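Local coordinates for protein nitrate reductase (Ulva prolifera, PDB 5YLY) that catalyses, as nitrate reductase, the NADH-dependent reduction of nitrate in nitrate assimilation, with the FAD-carrying cytochrome b5 reductase domain as the part described here, at residues A25-P30 with V136-P141; T49-G54 with L104-Y109; K68-R73 with G100-V105. One frame throughout, in Å; residues are numbered along the deposited sequence.

Overall arrangement
All three contacts are built on the antiparallel β-barrel of the FAD-binding domain. Along the chain the segments come in the order 25-30, 49-54, 68-73, then the overlapping 100-105 and 104-109, and finally 136-141, so contacts 2 and 3 fall between the two halves of contact 1. Contact 1 brings the N-terminal loop against strand 135-142, whose sheet neighbour 69-75 supplies one side of contact 3. Contacts 2 and 3 share Leu104 and Val105 on strand 101-107. The centres of contacts 1 and 2 are about 17 Å apart, and contact 3 lies about 9 Å from each. Contacts 2 and 3 also touch FAD, tying barrel packing to the flavin site.

Contact 1 of 3, residues A25-P30 with V136-P141; sequences APFLNP and VEVKGP
Leu28 lies over the Val138-Gly140 part of the strand, its CD2 methyl 3.6 Å from CG1 of Val138 and its CB 3.4 Å from the carbonyl oxygen of Gly140. A chi1 of -63° sets CG of this leucine beside its backbone N. Phe27 reaches the same valine from another direction: the two side chains cross at about a right angle, and CE2 at the ring edge comes 3.9 Å from Val138 CB. A β-branched valine suits an extended strand and offers a compact apolar surface to both neighbours.

The strand, 136-141, belongs to the antiparallel β-barrel of the FAD-binding domain of the ferredoxin reductase-like flavoenzymes. Segment 25-30 is the loop before strand 34-43, which lies next to strand 135-142 in the sheet; Leu28 and Val138 also both touch Met70 of strand 69-75.

With no side chain at Gly140 there is room for the CD2 methyl of Leu28, which a CB here would crowd. Pro30 packs on the Gly140 carbonyl oxygen, and the cis peptide before Pro141 follows directly. The two proline rings then cross, with CD of Pro30 3.9 Å from CD of Pro141. Water carries the polar links. One molecule accepts from Asn29 N at 2.9 Å and probably donates to Val138 O. Another joins Pro30 O to Lys139 NZ, which lies 2.8 Å from it; a bend at chi3 (-87°) turns CE of the lysine beside Pro30 O. The side chain of Asn29 leaves its backbone away from the strand, and its OD1 accepts from Lys31 N in an Asx turn.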
loop_
_atom_site.group_PDB
_atom_site.type_symbol
_atom_site.label_atom_id
_atom_site.label_comp_id
_atom_site.label_asym_id
_atom_site.label_seq_id
_atom_site.Cartn_x
_atom_site.Cartn_y
_atom_site.Cartn_z
ATOM N N ALA A 25 -10.868 21.109 10.109
ATOM C CA ALA A 25 -10.086 21.366 8.899
ATOM C C ALA A 25 -8.968 20.312 8.769
ATOM O O ALA A 25 -8.153 20.185 9.694
ATOM C CB ALA A 25 -9.475 22.742 8.952
ATOM N N PRO A 26 -8.872 19.593 7.628
ATOM C CA PRO A 26 -7.834 18.549 7.520
ATOM C C PRO A 26 -6.449 19.112 7.225
ATOM O O PRO A 26 -6.325 20.229 6.724
ATOM C CB PRO A 26 -8.340 17.674 6.367
ATOM C CG PRO A 26 -9.092 18.616 5.489
ATOM C CD PRO A 26 -9.749 19.611 6.433
ATOM N N PHE A 27 -5.418 18.320 7.507
ATOM C CA PHE A 27 -4.039 18.665 7.206
ATOM C C PHE A 27 -3.816 18.684 5.688
ATOM O O PHE A 27 -3.304 19.675 5.171
ATOM C CB PHE A 27 -3.085 17.675 7.852
ATOM C CG PHE A 27 -1.629 17.850 7.477
ATOM C CD1 PHE A 27 -0.846 18.807 8.103
ATOM C CD2 PHE A 27 -1.026 17.013 6.546
ATOM C CE1 PHE A 27 0.505 18.955 7.781
ATOM C CE2 PHE A 27 0.345 17.139 6.257
ATOM C CZ PHE A 27 1.096 18.108 6.882
ATOM N N LEU A 28 -4.201 17.609 4.976
ATOM C CA LEU A 28 -3.989 17.533 3.532
ATOM C C LEU A 28 -4.794 18.547 2.733
ATOM O O LEU A 28 -6.009 18.705 2.928
ATOM C CB LEU A 28 -4.207 16.125 2.985
ATOM C CG LEU A 28 -3.253 15.052 3.508
ATOM C CD1 LEU A 28 -3.725 13.715 3.061
ATOM C CD2 LEU A 28 -1.792 15.322 3.063
ATOM N N ASN A 29 -4.079 19.253 1.848
ATOM C CA ASN A 29 -4.647 20.274 0.967
ATOM C C ASN A 29 -4.015 20.039 -0.400
ATOM O O ASN A 29 -2.805 20.207 -0.545
ATOM C CB ASN A 29 -4.357 21.685 1.487
ATOM C CG ASN A 29 -4.964 22.762 0.630
ATOM O OD1 ASN A 29 -5.298 22.541 -0.538
ATOM N ND2 ASN A 29 -5.075 23.961 1.173
ATOM N N PRO A 30 -4.804 19.570 -1.389
ATOM C CA PRO A 30 -4.216 19.199 -2.684
ATOM C C PRO A 30 -3.563 20.346 -3.460
ATOM O O PRO A 30 -2.833 20.079 -4.409
ATOM C CB PRO A 30 -5.403 18.583 -3.439
ATOM C CG PRO A 30 -6.614 19.233 -2.820
ATOM C CD PRO A 30 -6.256 19.285 -1.367
ATOM N N VAL A 136 9.513 17.512 6.266
ATOM C CA VAL A 136 9.283 17.160 4.867
ATOM C C VAL A 136 8.060 17.963 4.441
ATOM O O VAL A 136 7.337 18.493 5.291
ATOM C CB VAL A 136 9.054 15.650 4.602
ATOM C CG1 VAL A 136 10.270 14.810 4.992
ATOM C CG2 VAL A 136 7.750 15.149 5.264
ATOM N N GLU A 137 7.800 18.026 3.140
ATOM C CA GLU A 137 6.599 18.694 2.650
ATOM C C GLU A 137 5.670 17.656 2.133
ATOM O O GLU A 137 6.107 16.685 1.520
ATOM C CB GLU A 137 6.926 19.752 1.592
ATOM C CG GLU A 137 7.466 21.012 2.229
ATOM C CD GLU A 137 7.701 22.160 1.274
ATOM O OE1 GLU A 137 7.885 21.902 0.064
ATOM O OE2 GLU A 137 7.724 23.321 1.744
ATOM N N VAL A 138 4.369 17.832 2.414
ATOM C CA VAL A 138 3.355 16.845 2.056
ATOM C C VAL A 138 2.271 17.442 1.181
ATOM O O VAL A 138 1.653 18.431 1.571
ATOM C CB VAL A 138 2.746 16.193 3.338
ATOM C CG1 VAL A 138 1.831 15.032 2.974
ATOM C CG2 VAL A 138 3.851 15.717 4.287
ATOM N N LYS A 139 1.985 16.792 0.042
ATOM C CA LYS A 139 0.900 17.227 -0.844
ATOM C C LYS A 139 -0.076 16.082 -1.089
ATOM O O LYS A 139 0.316 14.981 -1.487
ATOM C CB LYS A 139 1.444 17.806 -2.177
ATOM C CG LYS A 139 0.317 18.280 -3.114
ATOM C CD LYS A 139 0.808 19.088 -4.322
ATOM C CE LYS A 139 0.934 20.552 -3.988
ATOM N NZ LYS A 139 1.134 21.380 -5.209
ATOM N N GLY A 140 -1.348 16.358 -0.897
ATOM C CA GLY A 140 -2.368 15.342 -1.114
ATOM C C GLY A 140 -3.739 15.848 -0.754
ATOM O O GLY A 140 -3.855 16.983 -0.315
ATOM N N PRO A 141 -4.790 15.016 -0.871
ATOM C CA PRO A 141 -4.758 13.619 -1.341
ATOM C C PRO A 141 -4.559 13.481 -2.834
ATOM O O PRO A 141 -4.931 14.368 -3.608
ATOM C CB PRO A 141 -6.118 13.045 -0.889
ATOM C CG PRO A 141 -6.896 14.191 -0.265
ATOM C CD PRO A 141 -6.160 15.462 -0.566
HETATM O O HOH W 1 -1.240 18.952 1.355
HETATM O O HOH W 2 -1.289 21.410 -6.645
#

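Contact 2 of 3, residues T49-G54 with L104-Y109; sequences TLFRFG and LVVKIY. With FAD (flavin-adenine dinucleotide), chain C.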
loop_
_atom_site.group_PDB
_atom_site.type_symbol
_atom_site.label_atom_id
_atom_site.label_comp_id
_atom_site.label_asym_id
_atom_site.label_seq_id
_atom_site.Cartn_x
_atom_site.Cartn_y
_atom_site.Cartn_z
ATOM N N THR A 49 11.974 1.185 8.100
ATOM C CA THR A 49 11.818 2.170 9.170
ATOM C C THR A 49 10.444 2.758 9.167
ATOM O O THR A 49 9.883 3.032 8.091
ATOM C CB THR A 49 12.897 3.264 9.060
ATOM O OG1 THR A 49 14.198 2.657 9.164
ATOM C CG2 THR A 49 12.757 4.352 10.168
ATOM N N LEU A 50 9.897 2.997 10.384
ATOM C CA LEU A 50 8.618 3.700 10.538
ATOM C C LEU A 50 8.956 5.149 10.880
ATOM O O LEU A 50 9.748 5.407 11.801
ATOM C CB LEU A 50 7.736 3.086 11.650
ATOM C CG LEU A 50 6.366 3.768 11.797
ATOM C CD1 LEU A 50 5.217 2.762 12.056
ATOM C CD2 LEU A 50 6.414 4.933 12.853
ATOM N N PHE A 51 8.404 6.087 10.106
ATOM C CA PHE A 51 8.611 7.515 10.327
ATOM C C PHE A 51 7.291 8.067 10.822
ATOM O O PHE A 51 6.282 7.945 10.126
ATOM C CB PHE A 51 9.006 8.222 9.013
ATOM C CG PHE A 51 10.328 7.751 8.477
ATOM C CD1 PHE A 51 11.515 8.348 8.892
ATOM C CD2 PHE A 51 10.395 6.665 7.608
ATOM C CE1 PHE A 51 12.745 7.893 8.407
ATOM C CE2 PHE A 51 11.621 6.187 7.145
ATOM C CZ PHE A 51 12.796 6.802 7.552
ATOM N N ARG A 52 7.294 8.682 12.012
ATOM C CA ARG A 52 6.060 9.230 12.552
ATOM C C ARG A 52 6.128 10.723 12.418
ATOM O O ARG A 52 6.973 11.353 13.057
ATOM C CB ARG A 52 5.874 8.804 14.027
ATOM C CG ARG A 52 4.562 9.356 14.636
ATOM C CD ARG A 52 4.121 8.524 15.853
ATOM N NE ARG A 52 3.799 7.146 15.447
ATOM C CZ ARG A 52 4.230 6.042 16.055
ATOM N NH1 ARG A 52 4.981 6.125 17.152
ATOM N NH2 ARG A 52 3.885 4.843 15.590
ATOM N N PHE A 53 5.277 11.294 11.557
ATOM C CA PHE A 53 5.276 12.721 11.261
ATOM C C PHE A 53 4.116 13.397 11.922
ATOM O O PHE A 53 2.983 12.935 11.803
ATOM C CB PHE A 53 5.224 12.988 9.731
ATOM C CG PHE A 53 6.531 12.761 9.019
ATOM C CD1 PHE A 53 7.526 13.737 9.029
ATOM C CD2 PHE A 53 6.778 11.566 8.354
ATOM C CE1 PHE A 53 8.733 13.530 8.361
ATOM C CE2 PHE A 53 7.981 11.371 7.671
ATOM C CZ PHE A 53 8.942 12.359 7.671
ATOM N N GLY A 54 4.389 14.523 12.564
ATOM C CA GLY A 54 3.328 15.284 13.211
ATOM C C GLY A 54 2.580 16.151 12.227
ATOM O O GLY A 54 3.138 16.580 11.215
ATOM N N LEU A 104 4.623 6.426 8.334
ATOM C CA LEU A 104 5.014 5.900 7.034
ATOM C C LEU A 104 5.874 4.697 7.329
ATOM O O LEU A 104 6.802 4.807 8.128
ATOM C CB LEU A 104 5.901 6.874 6.223
ATOM C CG LEU A 104 5.376 8.228 5.892
ATOM C CD1 LEU A 104 6.453 8.972 5.094
ATOM C CD2 LEU A 104 4.028 8.135 5.089
ATOM N N VAL A 105 5.624 3.582 6.645
ATOM C CA VAL A 105 6.511 2.418 6.756
ATOM C C VAL A 105 7.263 2.411 5.439
ATOM O O VAL A 105 6.642 2.339 4.376
ATOM C CB VAL A 105 5.703 1.128 7.048
ATOM C CG1 VAL A 105 6.560 -0.119 6.838
ATOM C CG2 VAL A 105 5.156 1.180 8.462
ATOM N N VAL A 106 8.601 2.579 5.499
ATOM C CA VAL A 106 9.413 2.759 4.314
ATOM C C VAL A 106 10.519 1.716 4.207
ATOM O O VAL A 106 11.307 1.535 5.134
ATOM C CB VAL A 106 9.975 4.231 4.212
ATOM C CG1 VAL A 106 10.813 4.440 2.945
ATOM C CG2 VAL A 106 8.851 5.284 4.294
ATOM N N LYS A 107 10.600 1.074 3.045
ATOM C CA LYS A 107 11.710 0.165 2.731
ATOM C C LYS A 107 12.910 1.061 2.333
ATOM O O LYS A 107 12.808 1.861 1.392
ATOM C CB LYS A 107 11.314 -0.753 1.552
ATOM C CG LYS A 107 12.451 -1.700 1.097
ATOM C CD LYS A 107 12.752 -2.794 2.092
ATOM C CE LYS A 107 13.286 -4.027 1.376
ATOM N NZ LYS A 107 13.331 -5.199 2.292
ATOM N N ILE A 108 14.036 0.941 3.050
ATOM C CA ILE A 108 15.233 1.749 2.768
ATOM C C ILE A 108 16.113 1.026 1.771
ATOM O O ILE A 108 16.576 -0.078 2.046
ATOM C CB ILE A 108 16.000 2.156 4.076
ATOM C CG1 ILE A 108 15.050 2.652 5.208
ATOM C CG2 ILE A 108 17.101 3.194 3.779
ATOM C CD1 ILE A 108 14.108 3.841 4.900
ATOM N N TYR A 109 16.305 1.631 0.590
ATOM C CA TYR A 109 17.138 1.056 -0.474
ATOM C C TYR A 109 18.503 1.644 -0.301
ATOM O O TYR A 109 18.790 2.757 -0.758
ATOM C CB TYR A 109 16.547 1.348 -1.859
ATOM C CG TYR A 109 15.243 0.641 -2.125
ATOM C CD1 TYR A 109 15.191 -0.746 -2.258
ATOM C CD2 TYR A 109 14.062 1.356 -2.297
ATOM C CE1 TYR A 109 13.990 -1.402 -2.522
ATOM C CE2 TYR A 109 12.853 0.709 -2.549
ATOM C CZ TYR A 109 12.824 -0.669 -2.675
ATOM O OH TYR A 109 11.630 -1.303 -2.921
HETATM P PA FAD C . 14.640 5.444 -6.412
HETATM O O1A FAD C . 15.820 6.340 -6.384
HETATM O O2A FAD C . 13.403 6.052 -7.033
HETATM O O5B FAD C . 15.076 4.066 -7.152
HETATM C C5B FAD C . 14.193 3.453 -8.117
HETATM C C4B FAD C . 14.061 1.976 -7.842
HETATM O O4B FAD C . 15.357 1.338 -7.822
HETATM C C3B FAD C . 13.443 1.598 -6.504
HETATM O O3B FAD C . 12.025 1.747 -6.506
HETATM C C2B FAD C . 13.896 0.143 -6.350
HETATM O O2B FAD C . 13.014 -0.769 -6.992
HETATM C C1B FAD C . 15.273 0.150 -7.045
HETATM N N9A FAD C . 16.415 0.094 -6.131
HETATM C C8A FAD C . 17.297 1.107 -5.855
HETATM N N7A FAD C . 18.212 0.794 -4.967
HETATM C C5A FAD C . 17.904 -0.514 -4.626
HETATM C C6A FAD C . 18.459 -1.409 -3.686
HETATM N N6A FAD C . 19.354 -1.051 -2.761
HETATM N N1A FAD C . 17.940 -2.656 -3.619
HETATM C C2A FAD C . 16.901 -2.964 -4.408
HETATM N N3A FAD C . 16.262 -2.189 -5.290
HETATM C C4A FAD C . 16.813 -0.968 -5.351
HETATM N N1 FAD C . 7.321 2.878 -0.596
HETATM C C2 FAD C . 7.476 2.570 0.730
HETATM O O2 FAD C . 8.579 2.207 1.165
HETATM N N3 FAD C . 6.377 2.671 1.598
HETATM C C4 FAD C . 5.088 3.060 1.237
HETATM O O4 FAD C . 4.222 3.202 2.078
HETATM C C4X FAD C . 4.928 3.355 -0.185
HETATM N N5 FAD C . 3.736 3.690 -0.619
HETATM C C5X FAD C . 3.579 3.933 -1.986
HETATM C C6 FAD C . 2.304 4.261 -2.467
HETATM C C7 FAD C . 2.094 4.516 -3.822
HETATM C C7M FAD C . 0.697 4.833 -4.296
HETATM C C8 FAD C . 3.185 4.439 -4.731
HETATM C C8M FAD C . 3.005 4.757 -6.204
HETATM C C9 FAD C . 4.449 4.090 -4.255
HETATM C C9A FAD C . 4.656 3.843 -2.890
HETATM N N10 FAD C . 5.947 3.517 -2.366
HETATM C C10 FAD C . 6.116 3.243 -1.024
HETATM C "C1'" FAD C . 7.164 3.597 -3.193
HETATM C "C2'" FAD C . 7.818 4.979 -3.154
HETATM O "O2'" FAD C . 7.051 5.923 -3.906
HETATM C "C3'" FAD C . 9.250 4.972 -3.690
HETATM O "O3'" FAD C . 9.261 4.506 -5.034
HETATM C "C4'" FAD C . 10.242 4.190 -2.825
HETATM O "O4'" FAD C . 10.328 4.811 -1.543
HETATM C "C5'" FAD C . 11.631 4.098 -3.427
HETATM O "O5'" FAD C . 12.048 5.418 -3.838
HETATM P P FAD C . 13.591 5.870 -3.773
HETATM O O1P FAD C . 13.687 7.311 -4.098
HETATM O O2P FAD C . 14.221 5.410 -2.481
HETATM O O3P FAD C . 14.219 4.992 -4.939
#
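Thr49 exchanges a pair of backbone hydrogen bonds with Val106, the one from Val106 N to Thr49 O measuring 2.9 Å. Its OG1 rests beside CG1 of Ile108 while hydrogen-bonding to Glu128 of helix 122-129, so a small side chain with both a hydroxyl and a methyl fits this junction. Leu50 faces Val105 in a non-hydrogen-bonded pair. Here Leu50 CA makes a CH···O contact of 3.2 Å with Leu104 O, and CD1 of Leu50 meets CG2 of Val105 at 3.9 Å.

Phe51 forms the second hydrogen-bonded pair, with Leu104. On the side of the sheet it shares with Thr49 and Val106, its ring meets Val106 edge-on, CE2 lying 3.9 Å from Val106 CB, and approaches Ile108 CD1 tip to tip; Thr49 CG2 lies over one face of the Phe51 ring, toward its rim. This antiparallel pairing of strands 48-54 and 101-107 forms part of the flavin-binding β-barrel; strand 101-107 is an end strand of the six-stranded sheet of the barrel, and its backbone groups meet the cofactor. FAD N3 donates to Val105 O at 2.8 Å, nearly straight at 169°, and Lys107 N donates to FAD O2 at 3.0 Å, so the peptide groups read the pyrimidine edge of the flavin.

Further along, Phe53 crosses Leu104 obliquely, its CE2 3.8 Å from Leu104 CD1. Beyond the paired residues, Tyr109 lays one ring face on the adenosine ribose, C2B over its centre. Lys107 CG lies over the opposite face toward the rim; Tyr109 CD1 lies 3.5 Å from FAD C4A of the adenine. An alanine in place of Tyr109 would probably leave the ribose and the adenine without the ring that packs on them, and open a gap beside Lys107 CG.

Contact 3 of 3, residues K68-R73 with G100-V105; sequences KHMLIR and GHFDLV. With FAD (flavin-adenine dinucleotide), chain C.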
loop_
_atom_site.group_PDB
_atom_site.type_symbol
_atom_site.label_atom_id
_atom_site.label_comp_id
_atom_site.label_asym_id
_atom_site.label_seq_id
_atom_site.Cartn_x
_atom_site.Cartn_y
_atom_site.Cartn_z
ATOM N N LYS A 68 -6.645 6.739 -1.537
ATOM C CA LYS A 68 -5.753 7.826 -1.909
ATOM C C LYS A 68 -4.412 7.797 -1.138
ATOM O O LYS A 68 -4.270 7.130 -0.099
ATOM C CB LYS A 68 -6.471 9.172 -1.791
ATOM C CG LYS A 68 -7.748 9.147 -2.671
ATOM C CD LYS A 68 -8.260 10.505 -3.046
ATOM C CE LYS A 68 -9.509 10.374 -3.896
ATOM N NZ LYS A 68 -10.003 11.707 -4.305
ATOM N N HIS A 69 -3.417 8.519 -1.677
ATOM C CA HIS A 69 -2.068 8.576 -1.073
ATOM C C HIS A 69 -1.579 10.041 -1.039
ATOM O O HIS A 69 -2.338 10.959 -1.364
ATOM C CB HIS A 69 -1.105 7.677 -1.896
ATOM C CG HIS A 69 -0.885 8.123 -3.319
ATOM N ND1 HIS A 69 -1.658 7.633 -4.361
ATOM C CD2 HIS A 69 0.069 8.942 -3.831
ATOM C CE1 HIS A 69 -1.181 8.199 -5.464
ATOM N NE2 HIS A 69 -0.133 8.985 -5.194
ATOM N N MET A 70 -0.310 10.250 -0.668
ATOM C CA MET A 70 0.276 11.591 -0.569
ATOM C C MET A 70 1.612 11.646 -1.284
ATOM O O MET A 70 2.251 10.610 -1.467
ATOM C CB MET A 70 0.501 11.968 0.914
ATOM C CG MET A 70 1.424 11.016 1.642
ATOM S SD MET A 70 1.667 11.208 3.448
ATOM C CE MET A 70 0.089 11.755 3.936
ATOM N N LEU A 71 2.053 12.846 -1.637
ATOM C CA LEU A 71 3.372 13.010 -2.222
ATOM C C LEU A 71 4.208 13.652 -1.140
ATOM O O LEU A 71 3.799 14.640 -0.516
ATOM C CB LEU A 71 3.318 13.910 -3.485
ATOM C CG LEU A 71 2.418 13.393 -4.588
ATOM C CD1 LEU A 71 2.375 14.401 -5.753
ATOM C CD2 LEU A 71 2.872 12.027 -5.076
ATOM N N ILE A 72 5.352 13.070 -0.870
ATOM C CA ILE A 72 6.221 13.606 0.167
ATOM C C ILE A 72 7.493 14.081 -0.499
ATOM O O ILE A 72 8.030 13.370 -1.351
ATOM C CB ILE A 72 6.508 12.533 1.235
ATOM C CG1 ILE A 72 5.170 12.107 1.919
ATOM C CG2 ILE A 72 7.538 13.036 2.259
ATOM C CD1 ILE A 72 5.210 10.956 2.723
ATOM N N ARG A 73 7.958 15.264 -0.112
ATOM C CA ARG A 73 9.161 15.816 -0.742
ATOM C C ARG A 73 10.074 16.517 0.228
ATOM O O ARG A 73 9.644 16.932 1.313
ATOM C CB ARG A 73 8.798 16.755 -1.912
ATOM C CG ARG A 73 8.292 18.110 -1.495
ATOM C CD ARG A 73 7.913 18.965 -2.698
ATOM N NE ARG A 73 7.853 20.357 -2.295
ATOM C CZ ARG A 73 7.832 21.379 -3.147
ATOM N NH1 ARG A 73 7.816 22.625 -2.694
ATOM N NH2 ARG A 73 7.813 21.160 -4.456
ATOM N N GLY A 100 -3.499 13.865 14.611
ATOM C CA GLY A 100 -2.281 14.521 15.038
ATOM C C GLY A 100 -0.983 14.024 14.459
ATOM O O GLY A 100 0.032 14.692 14.627
ATOM N N HIS A 101 -0.996 12.875 13.743
ATOM C CA HIS A 101 0.222 12.377 13.122
ATOM C C HIS A 101 -0.150 11.355 12.069
ATOM O O HIS A 101 -1.281 10.872 12.055
ATOM C CB HIS A 101 1.193 11.750 14.189
ATOM C CG HIS A 101 0.751 10.431 14.771
ATOM N ND1 HIS A 101 0.020 10.369 15.936
ATOM C CD2 HIS A 101 0.969 9.169 14.329
ATOM C CE1 HIS A 101 -0.185 9.079 16.169
ATOM N NE2 HIS A 101 0.367 8.323 15.228
ATOM N N PHE A 102 0.812 10.983 11.232
ATOM C CA PHE A 102 0.700 9.848 10.320
ATOM C C PHE A 102 1.995 9.069 10.405
ATOM O O PHE A 102 3.071 9.640 10.689
ATOM C CB PHE A 102 0.364 10.229 8.869
ATOM C CG PHE A 102 1.392 11.076 8.150
ATOM C CD1 PHE A 102 2.444 10.489 7.468
ATOM C CD2 PHE A 102 1.306 12.461 8.163
ATOM C CE1 PHE A 102 3.407 11.280 6.808
ATOM C CE2 PHE A 102 2.241 13.252 7.480
ATOM C CZ PHE A 102 3.279 12.664 6.792
ATOM N N ASP A 103 1.898 7.781 10.105
ATOM C CA ASP A 103 3.059 6.897 10.132
ATOM C C ASP A 103 3.346 6.440 8.733
ATOM O O ASP A 103 2.423 6.008 8.064
ATOM C CB ASP A 103 2.723 5.640 10.954
ATOM C CG ASP A 103 2.580 5.853 12.436
ATOM O OD1 ASP A 103 2.779 7.003 12.893
ATOM O OD2 ASP A 103 2.215 4.888 13.132
ATOM N N LEU A 104 4.623 6.426 8.334
ATOM C CA LEU A 104 5.014 5.900 7.034
ATOM C C LEU A 104 5.874 4.697 7.329
ATOM O O LEU A 104 6.802 4.807 8.128
ATOM C CB LEU A 104 5.901 6.874 6.223
ATOM C CG LEU A 104 5.376 8.228 5.892
ATOM C CD1 LEU A 104 6.453 8.972 5.094
ATOM C CD2 LEU A 104 4.028 8.135 5.089
ATOM N N VAL A 105 5.624 3.582 6.645
ATOM C CA VAL A 105 6.511 2.418 6.756
ATOM C C VAL A 105 7.263 2.411 5.439
ATOM O O VAL A 105 6.642 2.339 4.376
ATOM C CB VAL A 105 5.703 1.128 7.048
ATOM C CG1 VAL A 105 6.560 -0.119 6.838
ATOM C CG2 VAL A 105 5.156 1.180 8.462
HETATM P PA FAD C . 14.640 5.444 -6.412
HETATM O O1A FAD C . 15.820 6.340 -6.384
HETATM O O2A FAD C . 13.403 6.052 -7.033
HETATM O O5B FAD C . 15.076 4.066 -7.152
HETATM C C5B FAD C . 14.193 3.453 -8.117
HETATM C C4B FAD C . 14.061 1.976 -7.842
HETATM O O4B FAD C . 15.357 1.338 -7.822
HETATM C C3B FAD C . 13.443 1.598 -6.504
HETATM O O3B FAD C . 12.025 1.747 -6.506
HETATM C C2B FAD C . 13.896 0.143 -6.350
HETATM O O2B FAD C . 13.014 -0.769 -6.992
HETATM C C1B FAD C . 15.273 0.150 -7.045
HETATM N N9A FAD C . 16.415 0.094 -6.131
HETATM C C8A FAD C . 17.297 1.107 -5.855
HETATM N N7A FAD C . 18.212 0.794 -4.967
HETATM C C5A FAD C . 17.904 -0.514 -4.626
HETATM C C6A FAD C . 18.459 -1.409 -3.686
HETATM N N6A FAD C . 19.354 -1.051 -2.761
HETATM N N1A FAD C . 17.940 -2.656 -3.619
HETATM C C2A FAD C . 16.901 -2.964 -4.408
HETATM N N3A FAD C . 16.262 -2.189 -5.290
HETATM C C4A FAD C . 16.813 -0.968 -5.351
HETATM N N1 FAD C . 7.321 2.878 -0.596
HETATM C C2 FAD C . 7.476 2.570 0.730
HETATM O O2 FAD C . 8.579 2.207 1.165
HETATM N N3 FAD C . 6.377 2.671 1.598
HETATM C C4 FAD C . 5.088 3.060 1.237
HETATM O O4 FAD C . 4.222 3.202 2.078
HETATM C C4X FAD C . 4.928 3.355 -0.185
HETATM N N5 FAD C . 3.736 3.690 -0.619
HETATM C C5X FAD C . 3.579 3.933 -1.986
HETATM C C6 FAD C . 2.304 4.261 -2.467
HETATM C C7 FAD C . 2.094 4.516 -3.822
HETATM C C7M FAD C . 0.697 4.833 -4.296
HETATM C C8 FAD C . 3.185 4.439 -4.731
HETATM C C8M FAD C . 3.005 4.757 -6.204
HETATM C C9 FAD C . 4.449 4.090 -4.255
HETATM C C9A FAD C . 4.656 3.843 -2.890
HETATM N N10 FAD C . 5.947 3.517 -2.366
HETATM C C10 FAD C . 6.116 3.243 -1.024
HETATM C "C1'" FAD C . 7.164 3.597 -3.193
HETATM C "C2'" FAD C . 7.818 4.979 -3.154
HETATM O "O2'" FAD C . 7.051 5.923 -3.906
HETATM C "C3'" FAD C . 9.250 4.972 -3.690
HETATM O "O3'" FAD C . 9.261 4.506 -5.034
HETATM C "C4'" FAD C . 10.242 4.190 -2.825
HETATM O "O4'" FAD C . 10.328 4.811 -1.543
HETATM C "C5'" FAD C . 11.631 4.098 -3.427
HETATM O "O5'" FAD C . 12.048 5.418 -3.838
HETATM P P FAD C . 13.591 5.870 -3.773
HETATM O O1P FAD C . 13.687 7.311 -4.098
HETATM O O2P FAD C . 14.221 5.410 -2.481
HETATM O O3P FAD C . 14.219 4.992 -4.939
#
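Met70 and Phe102 reach toward each other tip to tip, the thioether lying over one face of the ring. In one of the two conformers of Met70, CE sits 4.2 Å from the centroid of the Phe102 ring and only 2° off the normal, a CH-π contact, while SD is displaced toward the rim, 3.8 Å from Phe102 CE1, a Met-aromatic contact; the second conformer leaves these details less certain. A bend of the methionine chain at chi3 (34°) brings CE over the ring centre. Long, flexible methionine can span the gap between strand axes 11.2 Å apart, and a flat aromatic ring gives it a broad surface to rest on.

Beside this pair, Ile72 and Leu104 also meet tip to tip. Their CD1 methyls are modelled 3.3 Å apart, tighter than usual, so the exact spacing is doubtful. Leu104 CG lies in plane at the edge of the Phe102 ring, which in turn meets the ring of Phe53. Ile72 also packs on Tyr90, a residue that hydrogen-bonds to FAD.

His69 turns one ring face to the flavin methyl C7M, which lies 3.6 Å above its plane, offset toward the rim. Strands 69-73 and 101-105 run 81° apart and join through side chains alone, as facing walls do in the apolar interior of a flavin-binding β-barrel of the ferredoxin reductase type.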